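Local coordinates for heroin esterase (Rhodococcus sp., PDB 1LZL), which probably hydrolyses the acetyl ester bonds of heroin, as an esterase of the alpha/beta hydrolase fold, at residues V65-V70 with L138-H143; V81-H86 with Y134-Y139. All blocks are in the same frame, centred on the assembly; numbering follows the deposited sequence. Where two conformers were deposited one is given.

Contact 1. Residues V65-V70 with L138-H143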
loop_
_atom_site.group_PDB
_atom_site.type_symbol
_atom_site.label_atom_id
_atom_site.label_comp_id
_atom_site.label_asym_id
_atom_site.label_seq_id
_atom_site.Cartn_x
_atom_site.Cartn_y
_atom_site.Cartn_z
ATOM N N VAL A 65 -10.740 14.215 -4.161
ATOM C CA VAL A 65 -9.563 13.359 -4.071
ATOM C C VAL A 65 -8.981 13.236 -5.457
ATOM O O VAL A 65 -9.619 12.671 -6.358
ATOM C CB VAL A 65 -9.960 11.997 -3.482
ATOM C CG1 VAL A 65 -8.775 11.052 -3.395
ATOM C CG2 VAL A 65 -10.581 12.221 -2.100
ATOM N N LYS A 66 -7.748 13.750 -5.614
ATOM C CA LYS A 66 -7.176 13.574 -6.953
ATOM C C LYS A 66 -6.606 12.154 -7.138
ATOM O O LYS A 66 -6.166 11.517 -6.205
ATOM C CB LYS A 66 -6.046 14.553 -7.243
ATOM C CG LYS A 66 -6.495 15.999 -7.005
ATOM C CD LYS A 66 -7.645 16.415 -7.924
ATOM C CE LYS A 66 -7.941 17.910 -7.806
ATOM N NZ LYS A 66 -9.212 18.274 -8.505
ATOM N N ILE A 67 -6.661 11.694 -8.385
ATOM C CA ILE A 67 -6.203 10.395 -8.809
ATOM C C ILE A 67 -5.249 10.578 -9.993
ATOM O O ILE A 67 -5.607 11.212 -10.994
ATOM C CB ILE A 67 -7.380 9.501 -9.228
ATOM C CG1 ILE A 67 -8.325 9.276 -8.039
ATOM C CG2 ILE A 67 -6.890 8.196 -9.840
ATOM C CD1 ILE A 67 -9.630 8.617 -8.502
ATOM N N ARG A 68 -4.062 10.021 -9.894
ATOM C CA ARG A 68 -3.147 9.962 -11.037
ATOM C C ARG A 68 -3.514 8.702 -11.804
ATOM O O ARG A 68 -3.237 7.573 -11.372
ATOM C CB ARG A 68 -1.695 9.926 -10.586
ATOM C CG ARG A 68 -1.293 11.145 -9.776
ATOM C CD ARG A 68 0.120 11.132 -9.289
ATOM N NE ARG A 68 1.222 11.246 -10.243
ATOM C CZ ARG A 68 1.584 12.367 -10.834
ATOM N NH1 ARG A 68 0.917 13.496 -10.609
ATOM N NH2 ARG A 68 2.621 12.310 -11.643
ATOM N N PHE A 69 -4.145 8.894 -12.951
ATOM C CA PHE A 69 -4.781 7.809 -13.706
ATOM C C PHE A 69 -3.926 7.498 -14.919
ATOM O O PHE A 69 -3.800 8.293 -15.881
ATOM C CB PHE A 69 -6.194 8.247 -14.079
ATOM C CG PHE A 69 -7.015 7.171 -14.759
ATOM C CD1 PHE A 69 -7.247 5.975 -14.104
ATOM C CD2 PHE A 69 -7.582 7.352 -16.020
ATOM C CE1 PHE A 69 -8.030 4.960 -14.659
ATOM C CE2 PHE A 69 -8.340 6.354 -16.612
ATOM C CZ PHE A 69 -8.539 5.152 -15.937
ATOM N N VAL A 70 -3.280 6.356 -14.864
ATOM C CA VAL A 70 -2.304 5.847 -15.804
ATOM C C VAL A 70 -2.971 4.843 -16.724
ATOM O O VAL A 70 -3.571 3.848 -16.262
ATOM C CB VAL A 70 -1.088 5.225 -15.100
ATOM C CG1 VAL A 70 0.012 4.869 -16.117
ATOM C CG2 VAL A 70 -0.531 6.170 -14.031
ATOM N N LEU A 138 -15.266 4.268 -5.100
ATOM C CA LEU A 138 -16.666 4.546 -5.516
ATOM C C LEU A 138 -16.703 5.257 -6.857
ATOM O O LEU A 138 -17.533 4.943 -7.715
ATOM C CB LEU A 138 -17.331 5.405 -4.438
ATOM C CG LEU A 138 -17.766 4.674 -3.158
ATOM C CD1 LEU A 138 -18.234 5.657 -2.097
ATOM C CD2 LEU A 138 -18.927 3.722 -3.479
ATOM N N TYR A 139 -15.826 6.251 -6.988
ATOM C CA TYR A 139 -15.794 7.024 -8.235
ATOM C C TYR A 139 -15.365 6.167 -9.398
ATOM O O TYR A 139 -16.029 6.214 -10.454
ATOM C CB TYR A 139 -14.824 8.194 -8.034
ATOM C CG TYR A 139 -14.546 8.906 -9.350
ATOM C CD1 TYR A 139 -15.475 9.809 -9.863
ATOM C CD2 TYR A 139 -13.359 8.670 -10.050
ATOM C CE1 TYR A 139 -15.170 10.438 -11.071
ATOM C CE2 TYR A 139 -13.051 9.278 -11.247
ATOM C CZ TYR A 139 -13.996 10.178 -11.727
ATOM O OH TYR A 139 -13.750 10.808 -12.931
ATOM N N ILE A 140 -14.236 5.446 -9.294
ATOM C CA ILE A 140 -13.801 4.678 -10.490
ATOM C C ILE A 140 -14.831 3.630 -10.880
ATOM O O ILE A 140 -15.007 3.365 -12.080
ATOM C CB ILE A 140 -12.387 4.102 -10.397
ATOM C CG1 ILE A 140 -12.208 3.103 -9.276
ATOM C CG2 ILE A 140 -11.379 5.257 -10.326
ATOM C CD1 ILE A 140 -10.778 2.566 -9.256
ATOM N N HIS A 141 -15.535 3.048 -9.909
ATOM C CA HIS A 141 -16.521 2.014 -10.184
ATOM C C HIS A 141 -17.718 2.654 -10.875
ATOM O O HIS A 141 -18.163 2.117 -11.903
ATOM C CB HIS A 141 -16.947 1.345 -8.864
ATOM C CG HIS A 141 -17.987 0.304 -9.147
ATOM N ND1 HIS A 141 -19.275 0.525 -8.759
ATOM C CD2 HIS A 141 -17.937 -0.896 -9.787
ATOM C CE1 HIS A 141 -20.011 -0.532 -9.136
ATOM N NE2 HIS A 141 -19.225 -1.395 -9.760
ATOM N N ALA A 142 -18.182 3.772 -10.352
ATOM C CA ALA A 142 -19.390 4.431 -10.905
ATOM C C ALA A 142 -19.121 5.034 -12.260
ATOM O O ALA A 142 -20.026 5.126 -13.080
ATOM C CB ALA A 142 -19.879 5.530 -9.969
ATOM N N HIS A 143 -17.911 5.483 -12.530
ATOM C CA HIS A 143 -17.587 6.054 -13.842
ATOM C C HIS A 143 -16.832 5.069 -14.720
ATOM O O HIS A 143 -16.142 5.485 -15.645
ATOM C CB HIS A 143 -16.787 7.353 -13.633
ATOM C CG HIS A 143 -17.609 8.421 -12.960
ATOM N ND1 HIS A 143 -18.208 9.451 -13.652
ATOM C CD2 HIS A 143 -17.960 8.624 -11.670
ATOM C CE1 HIS A 143 -18.879 10.252 -12.825
ATOM N NE2 HIS A 143 -18.738 9.758 -11.607
#
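The terminal CD1 methyl of Ile67 meets the Tyr139 ring obliquely, 4.0 Å from CD2. In the conformer described, the same methyl also comes within 4.2 Å of CG2 of Ile140, a residue modelled in two positions. Its reach comes from an extended branch: CG1 lies anti to the carbonyl carbon, and CD1 then runs straight on (chi2 169°), carrying the methyl toward the helix, although the nearest CA atoms, those of Ile67 and Ile140, stand 9.7 Å apart. No hydrogen bond joins the two segments, and the contact is small and wholly apolar. On the helix side, CB of His143, the first residue past the helical conformation, lies above one face of the phenol ring, offset toward its rim and across the ring plane from CD1 of Ile67. Ala56 of the edge strand 49-56 also touches Tyr139, while Ala114 of strand 112-116 flanks Ile67. Strand 65-72 runs antiparallel to both neighbours, near one margin of the sheet. A helix laid over that margin through aliphatic and aromatic side chains illustrates the layered architecture of the alpha/beta hydrolase fold.

Contact 2. Residues V81-H86 with Y134-Y139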
loop_
_atom_site.group_PDB
_atom_site.type_symbol
_atom_site.label_atom_id
_atom_site.label_comp_id
_atom_site.label_asym_id
_atom_site.label_seq_id
_atom_site.Cartn_x
_atom_site.Cartn_y
_atom_site.Cartn_z
ATOM N N VAL A 81 -8.602 -2.435 -13.790
ATOM C CA VAL A 81 -7.950 -1.295 -13.153
ATOM C C VAL A 81 -7.398 -1.703 -11.781
ATOM O O VAL A 81 -8.037 -2.468 -11.070
ATOM C CB VAL A 81 -8.907 -0.116 -13.008
ATOM C CG1 VAL A 81 -10.120 -0.482 -12.155
ATOM C CG2 VAL A 81 -8.205 1.129 -12.436
ATOM N N LEU A 82 -6.234 -1.175 -11.429
ATOM C CA LEU A 82 -5.660 -1.311 -10.103
ATOM C C LEU A 82 -5.833 0.038 -9.403
ATOM O O LEU A 82 -5.269 1.023 -9.893
ATOM C CB LEU A 82 -4.185 -1.683 -10.183
ATOM C CG LEU A 82 -3.377 -1.619 -8.869
ATOM C CD1 LEU A 82 -3.912 -2.627 -7.843
ATOM C CD2 LEU A 82 -1.900 -1.839 -9.204
ATOM N N LEU A 83 -6.565 0.081 -8.301
ATOM C CA LEU A 83 -6.576 1.271 -7.438
ATOM C C LEU A 83 -5.346 1.114 -6.553
ATOM O O LEU A 83 -5.227 0.122 -5.842
ATOM C CB LEU A 83 -7.881 1.311 -6.637
ATOM C CG LEU A 83 -8.086 2.551 -5.771
ATOM C CD1 LEU A 83 -8.584 3.718 -6.568
ATOM C CD2 LEU A 83 -9.113 2.305 -4.653
ATOM N N TRP A 84 -4.406 2.050 -6.596
ATOM C CA TRP A 84 -3.152 1.916 -5.898
ATOM C C TRP A 84 -3.008 3.014 -4.852
ATOM O O TRP A 84 -3.385 4.167 -5.110
ATOM C CB TRP A 84 -1.960 2.049 -6.906
ATOM C CG TRP A 84 -0.663 1.895 -6.150
ATOM C CD1 TRP A 84 0.227 2.864 -5.848
ATOM C CD2 TRP A 84 -0.179 0.673 -5.606
ATOM N NE1 TRP A 84 1.265 2.326 -5.144
ATOM C CE2 TRP A 84 1.048 0.987 -4.985
ATOM C CE3 TRP A 84 -0.620 -0.648 -5.578
ATOM C CZ2 TRP A 84 1.842 0.041 -4.334
ATOM C CZ3 TRP A 84 0.159 -1.611 -4.931
ATOM C CH2 TRP A 84 1.390 -1.257 -4.315
ATOM N N ILE A 85 -2.460 2.663 -3.699
ATOM C CA ILE A 85 -2.356 3.574 -2.562
ATOM C C ILE A 85 -0.935 3.525 -2.034
ATOM O O ILE A 85 -0.409 2.496 -1.558
ATOM C CB ILE A 85 -3.374 3.152 -1.471
ATOM C CG1 ILE A 85 -4.788 2.991 -2.071
ATOM C CG2 ILE A 85 -3.352 4.120 -0.316
ATOM C CD1 ILE A 85 -5.756 2.274 -1.132
ATOM N N HIS A 86 -0.251 4.674 -2.100
ATOM C CA HIS A 86 1.151 4.747 -1.723
ATOM C C HIS A 86 1.335 4.639 -0.210
ATOM O O HIS A 86 0.405 4.809 0.551
ATOM C CB HIS A 86 1.783 6.062 -2.170
ATOM C CG HIS A 86 1.319 7.265 -1.397
ATOM N ND1 HIS A 86 1.867 7.638 -0.193
ATOM C CD2 HIS A 86 0.392 8.244 -1.694
ATOM C CE1 HIS A 86 1.291 8.736 0.260
ATOM N NE2 HIS A 86 0.397 9.146 -0.617
ATOM N N TYR A 134 -11.689 5.151 -0.269
ATOM C CA TYR A 134 -12.994 4.539 -0.637
ATOM C C TYR A 134 -13.747 5.459 -1.597
ATOM O O TYR A 134 -14.398 4.966 -2.519
ATOM C CB TYR A 134 -13.778 4.190 0.623
ATOM C CG TYR A 134 -15.091 3.495 0.376
ATOM C CD1 TYR A 134 -15.084 2.249 -0.232
ATOM C CD2 TYR A 134 -16.286 4.075 0.741
ATOM C CE1 TYR A 134 -16.262 1.587 -0.479
ATOM C CE2 TYR A 134 -17.491 3.394 0.497
ATOM C CZ TYR A 134 -17.446 2.164 -0.100
ATOM O OH TYR A 134 -18.616 1.451 -0.387
ATOM N N ALA A 135 -13.594 6.765 -1.383
ATOM C CA ALA A 135 -14.229 7.698 -2.320
ATOM C C ALA A 135 -13.698 7.509 -3.723
ATOM O O ALA A 135 -14.467 7.566 -4.697
ATOM C CB ALA A 135 -14.004 9.117 -1.826
ATOM N N ALA A 136 -12.390 7.282 -3.858
ATOM C CA ALA A 136 -11.781 7.063 -5.170
ATOM C C ALA A 136 -12.307 5.765 -5.746
ATOM O O ALA A 136 -12.605 5.637 -6.932
ATOM C CB ALA A 136 -10.240 7.014 -5.020
ATOM N N LEU A 137 -12.471 4.705 -4.941
ATOM C CA LEU A 137 -13.015 3.425 -5.402
ATOM C C LEU A 137 -14.447 3.586 -5.890
ATOM O O LEU A 137 -14.779 3.086 -6.975
ATOM C CB LEU A 137 -12.913 2.401 -4.255
ATOM C CG LEU A 137 -13.473 1.010 -4.610
ATOM C CD1 LEU A 137 -12.669 0.359 -5.743
ATOM C CD2 LEU A 137 -13.528 0.064 -3.406
ATOM N N LEU A 138 -15.266 4.268 -5.100
ATOM C CA LEU A 138 -16.666 4.546 -5.516
ATOM C C LEU A 138 -16.703 5.257 -6.857
ATOM O O LEU A 138 -17.533 4.943 -7.715
ATOM C CB LEU A 138 -17.331 5.405 -4.438
ATOM C CG LEU A 138 -17.766 4.674 -3.158
ATOM C CD1 LEU A 138 -18.234 5.657 -2.097
ATOM C CD2 LEU A 138 -18.927 3.722 -3.479
ATOM N N TYR A 139 -15.826 6.251 -6.988
ATOM C CA TYR A 139 -15.794 7.024 -8.235
ATOM C C TYR A 139 -15.365 6.167 -9.398
ATOM O O TYR A 139 -16.029 6.214 -10.454
ATOM C CB TYR A 139 -14.824 8.194 -8.034
ATOM C CG TYR A 139 -14.546 8.906 -9.350
ATOM C CD1 TYR A 139 -15.475 9.809 -9.863
ATOM C CD2 TYR A 139 -13.359 8.670 -10.050
ATOM C CE1 TYR A 139 -15.170 10.438 -11.071
ATOM C CE2 TYR A 139 -13.051 9.278 -11.247
ATOM C CZ TYR A 139 -13.996 10.178 -11.727
ATOM O OH TYR A 139 -13.750 10.808 -12.931
#
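Leu83 reaches from the strand with both of its methyls and divides them between two neighbouring residues of the helix. CD1 meets CB of Ala136 at 4.0 Å, while CD2 lies 3.8 Å from CB of Leu137 and also approaches the helix backbone, with CA of Leu137 at 4.1 Å. The fork is set by the conformation of Leu83: CB points toward the helix, CG continues anti to the backbone N (chi1 -175°), and chi2 of 81° directs the two methyls to different residues. Leu137 has nearly the same conformation, its CG likewise anti to the backbone N, yet its side chain crosses that of Leu83 at about a right angle. CD2 of Leu83 meets Leu137 at the root of the side chain, at CB and CA, and CD1 of Leu137 comes only as near as 4.2 Å to CD2 of Leu83. Beyond this meeting point Leu137 packs on Ile154 of strand 153-159 and Ala173 of helix 161-176. Ala136 contributes just its CB methyl. The closest backbone approach is between the CA atoms of Leu83 and Leu137, 7.1 Å apart. Ala114 and Val116 of strand 112-116 also touch Leu83. All three residues that meet here are buried, and no hydrogen bond or charge pair links the segments. Apolar contacts alone join strand and helix, which is consistent with an association maintained by van der Waals packing and the exclusion of water from a buried layer.

Overall arrangement
Contacts 1 and 2 show how one helix can cover several strands of a sheet. Their centres lie about 6 Å apart, and both use helix 128-142, with Leu138 and Tyr139 common to the two segments. Strands 65-72 and 79-85 follow each other in the chain, yet strand 112-116 lies between them in the sheet; the helix comes later and spans all three. The contacts merge into one apolar layer, since CD1 of Ile67 packs 3.9 Å from CB of Ala136; in one conformer of Ile140, its CD1 also packs against CD1 of Leu83. The helix thereby ties the antiparallel margin to the parallel centre of the hydrolase sheet.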